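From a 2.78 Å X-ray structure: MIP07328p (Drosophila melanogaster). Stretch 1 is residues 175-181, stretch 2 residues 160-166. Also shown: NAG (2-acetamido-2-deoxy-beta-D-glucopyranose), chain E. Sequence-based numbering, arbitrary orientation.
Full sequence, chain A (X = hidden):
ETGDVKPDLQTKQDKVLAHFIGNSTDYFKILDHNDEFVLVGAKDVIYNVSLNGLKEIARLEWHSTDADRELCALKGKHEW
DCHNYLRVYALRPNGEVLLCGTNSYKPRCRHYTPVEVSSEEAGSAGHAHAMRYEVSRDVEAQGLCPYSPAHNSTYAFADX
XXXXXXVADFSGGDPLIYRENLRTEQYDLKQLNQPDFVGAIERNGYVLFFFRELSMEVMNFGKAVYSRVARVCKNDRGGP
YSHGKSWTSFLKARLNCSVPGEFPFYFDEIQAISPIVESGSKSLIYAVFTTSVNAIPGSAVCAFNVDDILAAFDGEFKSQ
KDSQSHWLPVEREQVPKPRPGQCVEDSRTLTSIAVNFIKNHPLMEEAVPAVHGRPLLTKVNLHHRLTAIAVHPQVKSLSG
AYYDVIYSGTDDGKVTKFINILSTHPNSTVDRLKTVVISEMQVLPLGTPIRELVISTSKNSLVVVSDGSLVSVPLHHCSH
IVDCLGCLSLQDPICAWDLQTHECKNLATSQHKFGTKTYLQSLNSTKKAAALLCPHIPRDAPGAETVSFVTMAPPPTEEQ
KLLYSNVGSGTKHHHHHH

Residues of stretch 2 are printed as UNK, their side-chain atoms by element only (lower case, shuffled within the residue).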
# COMPACT_ATOMS: atom_id res chain seq x y z
N PRO A 175 -16.49 -0.22 12.35
CA PRO A 175 -15.10 -0.51 12.01
C PRO A 175 -14.30 -0.96 13.22
O PRO A 175 -14.53 -0.52 14.35
CB PRO A 175 -14.58 0.84 11.48
CG PRO A 175 -15.39 1.84 12.24
CD PRO A 175 -16.75 1.23 12.42
N LEU A 176 -13.34 -1.85 12.97
CA LEU A 176 -12.50 -2.33 14.06
C LEU A 176 -11.17 -2.82 13.51
O LEU A 176 -11.01 -3.05 12.31
CB LEU A 176 -13.19 -3.45 14.86
CG LEU A 176 -13.90 -4.64 14.19
CD1 LEU A 176 -13.01 -5.47 13.28
CD2 LEU A 176 -14.49 -5.53 15.27
N ILE A 177 -10.22 -2.98 14.42
CA ILE A 177 -9.00 -3.74 14.20
C ILE A 177 -8.99 -4.87 15.22
O ILE A 177 -9.10 -4.62 16.43
CB ILE A 177 -7.74 -2.86 14.33
CG1 ILE A 177 -7.80 -1.68 13.36
CG2 ILE A 177 -6.50 -3.69 14.08
CD1 ILE A 177 -6.57 -0.80 13.39
N TYR A 178 -8.88 -6.11 14.74
CA TYR A 178 -9.17 -7.27 15.56
C TYR A 178 -8.09 -8.33 15.42
O TYR A 178 -7.49 -8.49 14.35
CB TYR A 178 -10.54 -7.86 15.18
CG TYR A 178 -10.91 -9.14 15.87
CD1 TYR A 178 -11.39 -9.14 17.17
CD2 TYR A 178 -10.79 -10.36 15.22
CE1 TYR A 178 -11.74 -10.32 17.80
CE2 TYR A 178 -11.13 -11.54 15.85
CZ TYR A 178 -11.60 -11.52 17.14
OH TYR A 178 -11.94 -12.69 17.77
N ARG A 179 -7.84 -9.05 16.51
CA ARG A 179 -6.89 -10.16 16.55
C ARG A 179 -7.02 -10.92 17.87
O ARG A 179 -6.78 -10.36 18.94
CB ARG A 179 -5.46 -9.65 16.37
CG ARG A 179 -4.40 -10.73 16.13
CD ARG A 179 -3.87 -11.37 17.42
NE ARG A 179 -3.56 -10.37 18.45
CZ ARG A 179 -3.19 -10.67 19.69
NH1 ARG A 179 -3.07 -11.94 20.07
NH2 ARG A 179 -2.93 -9.70 20.56
N GLU A 180 -7.38 -12.21 17.79
CA GLU A 180 -7.43 -13.09 18.96
C GLU A 180 -8.25 -12.47 20.09
O GLU A 180 -7.78 -12.29 21.22
CB GLU A 180 -6.01 -13.45 19.43
CG GLU A 180 -5.91 -14.53 20.52
CD GLU A 180 -6.20 -15.94 20.03
OE1 GLU A 180 -6.61 -16.10 18.86
OE2 GLU A 180 -6.00 -16.89 20.82
N ASN A 181 -9.50 -12.13 19.76
CA ASN A 181 -10.45 -11.57 20.72
C ASN A 181 -9.92 -10.30 21.38
O ASN A 181 -10.12 -10.06 22.58
CB ASN A 181 -10.84 -12.60 21.78
CG ASN A 181 -12.24 -12.37 22.32
OD1 ASN A 181 -13.04 -11.68 21.70
ND2 ASN A 181 -12.52 -12.94 23.49
N UNK A 160 1.86 -15.99 13.32
CA UNK A 160 0.84 -17.01 13.44
C UNK A 160 -0.56 -16.52 13.74
O UNK A 160 -1.45 -17.35 13.97
N UNK A 161 -0.80 -15.21 13.75
CA UNK A 161 -2.12 -14.66 14.03
C UNK A 161 -2.52 -13.71 12.91
O UNK A 161 -1.68 -13.13 12.22
c UNK A 161 -2.00 -14.85 16.56
c UNK A 161 -0.90 -15.26 17.22
c UNK A 161 -2.63 -16.21 18.18
n UNK A 161 -1.32 -16.11 18.22
c UNK A 161 -2.17 -13.94 15.38
n UNK A 161 -3.07 -15.46 17.18
N UNK A 162 -3.83 -13.55 12.74
CA UNK A 162 -4.40 -12.70 11.70
C UNK A 162 -4.80 -11.36 12.31
O UNK A 162 -5.67 -11.31 13.19
c UNK A 162 -7.52 -13.34 9.43
c UNK A 162 -5.36 -12.24 8.83
c UNK A 162 -5.60 -13.38 11.04
c UNK A 162 -6.31 -12.58 9.95
N UNK A 163 -4.17 -10.29 11.85
CA UNK A 163 -4.48 -8.93 12.30
C UNK A 163 -5.36 -8.28 11.23
O UNK A 163 -4.86 -7.81 10.20
c UNK A 163 -2.45 -8.60 13.78
o UNK A 163 -0.39 -9.91 17.14
c UNK A 163 -1.07 -9.47 16.03
c UNK A 163 -1.66 -9.75 13.74
c UNK A 163 -3.20 -8.14 12.55
c UNK A 163 -0.97 -10.18 14.85
c UNK A 163 -2.53 -7.91 14.97
c UNK A 163 -1.85 -8.33 16.10
N UNK A 164 -6.66 -8.25 11.49
CA UNK A 164 -7.64 -7.80 10.51
C UNK A 164 -8.13 -6.40 10.84
O UNK A 164 -8.29 -6.05 12.02
o UNK A 164 -9.77 -8.34 9.47
c UNK A 164 -8.82 -8.76 10.44
N UNK A 165 -8.38 -5.60 9.80
CA UNK A 165 -8.97 -4.27 9.93
C UNK A 165 -10.12 -4.19 8.93
O UNK A 165 -9.89 -4.10 7.73
c UNK A 165 -7.95 -3.17 9.67
N UNK A 166 -11.36 -4.21 9.43
CA UNK A 166 -12.52 -4.25 8.55
C UNK A 166 -13.74 -3.75 9.33
O UNK A 166 -13.60 -2.97 10.27
c UNK A 166 -12.70 -6.70 9.10
o UNK A 166 -13.90 -5.76 7.22
c UNK A 166 -12.68 -5.67 7.98
C1 NAG E . -15.44 0.19 4.44
C2 NAG E . -16.92 0.37 4.05
C3 NAG E . -17.54 1.58 4.76
C4 NAG E . -17.27 1.53 6.26
C5 NAG E . -15.78 1.40 6.50
C6 NAG E . -15.42 1.31 7.97
C7 NAG E . -16.60 1.50 1.88
C8 NAG E . -16.88 1.43 0.40
N2 NAG E . -17.08 0.49 2.61
O3 NAG E . -18.94 1.60 4.52
O4 NAG E . -17.76 2.71 6.88
O5 NAG E . -15.30 0.20 5.87
O6 NAG E . -16.27 2.12 8.76
O7 NAG E . -15.98 2.44 2.37

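Position 160 has backbone atoms and nothing more, and none of them comes near stretch 1. Its phi of 83° is a value that by itself favours a residue without a side chain, and this is Gly160.

Position 161 carries one carbon and then a five-membered ring of three carbons and two nitrogens. The CB of position 161 lies 3.7 Å from CD of Arg179, and Glu180 OE1 sits at the ring edge. The ring is an imidazole, and this is His161. Glu180 OE1 is 4.0 Å from ND1 of His161, too far to count as more than proximity, and the glutamate is poorly ordered.

Position 162 has four side-chain carbons, forked at the second. CA to CB points sideways and the side chain stays clear of stretch 1, so the contribution comes through the backbone, where O of position 162 lies 3.3 Å from CG of Arg179. This is Leu162.

At position 163 one carbon leads to a six-carbon ring bearing an oxygen. CA to CB points sideways, yet the ring end comes nearer to stretch 1, and CG of Arg179 rests over its face, 3.4 Å from the centroid of the ring of position 163 and 6° off the normal, a CH-pi contact. The oxygen lies over one face of the guanidinium. The ring is a phenol, and this is Tyr163. OH of Tyr163 is 3.5 Å from NE of Arg179, but the angle is too poor for a hydrogen bond.

Position 164 bears one carbon and one oxygen. Its side chain shares a sheet face with Tyr178, while the oxygen is hydrogen-bonded elsewhere in the structure. This is Ser164.

Position 165 has a single side-chain carbon. The CB of position 165 packs 4.0 Å from CG1 of Ile177, and here the backbones come close, CA of position 165 to CA of Ile177 at 4.3 Å. This is Ala165.

Position 166 has a carbon carrying one oxygen and one carbon, on the face shared with Ser164 and Tyr178, and its branch carbon approaches Leu176. This is Thr166, with CG2 of Thr166 4.4 Å from CD1 of Leu176.

The contact works as an antiparallel ladder with a side-chain clasp beyond it. Two hydrogen-bonded pairs hold the register: Tyr178 N to Ser164 O at 2.8 Å with Ser164 N to Tyr178 O at 3.0 Å, then Leu176 N to Thr166 O at 2.9 Å with Thr166 N to Leu176 O at 3.1 Å. Between them lies the non-hydrogen-bonded pair of Ile177 and Ala165, where a large side chain meets a small one. Past the strand, Arg179 spends its aliphatic stem on the Tyr163 ring and His161. The rule is economical: backbone sets register, and one long side chain extends the grip.

Stretch 2, residues 160-166: GHLYSAT
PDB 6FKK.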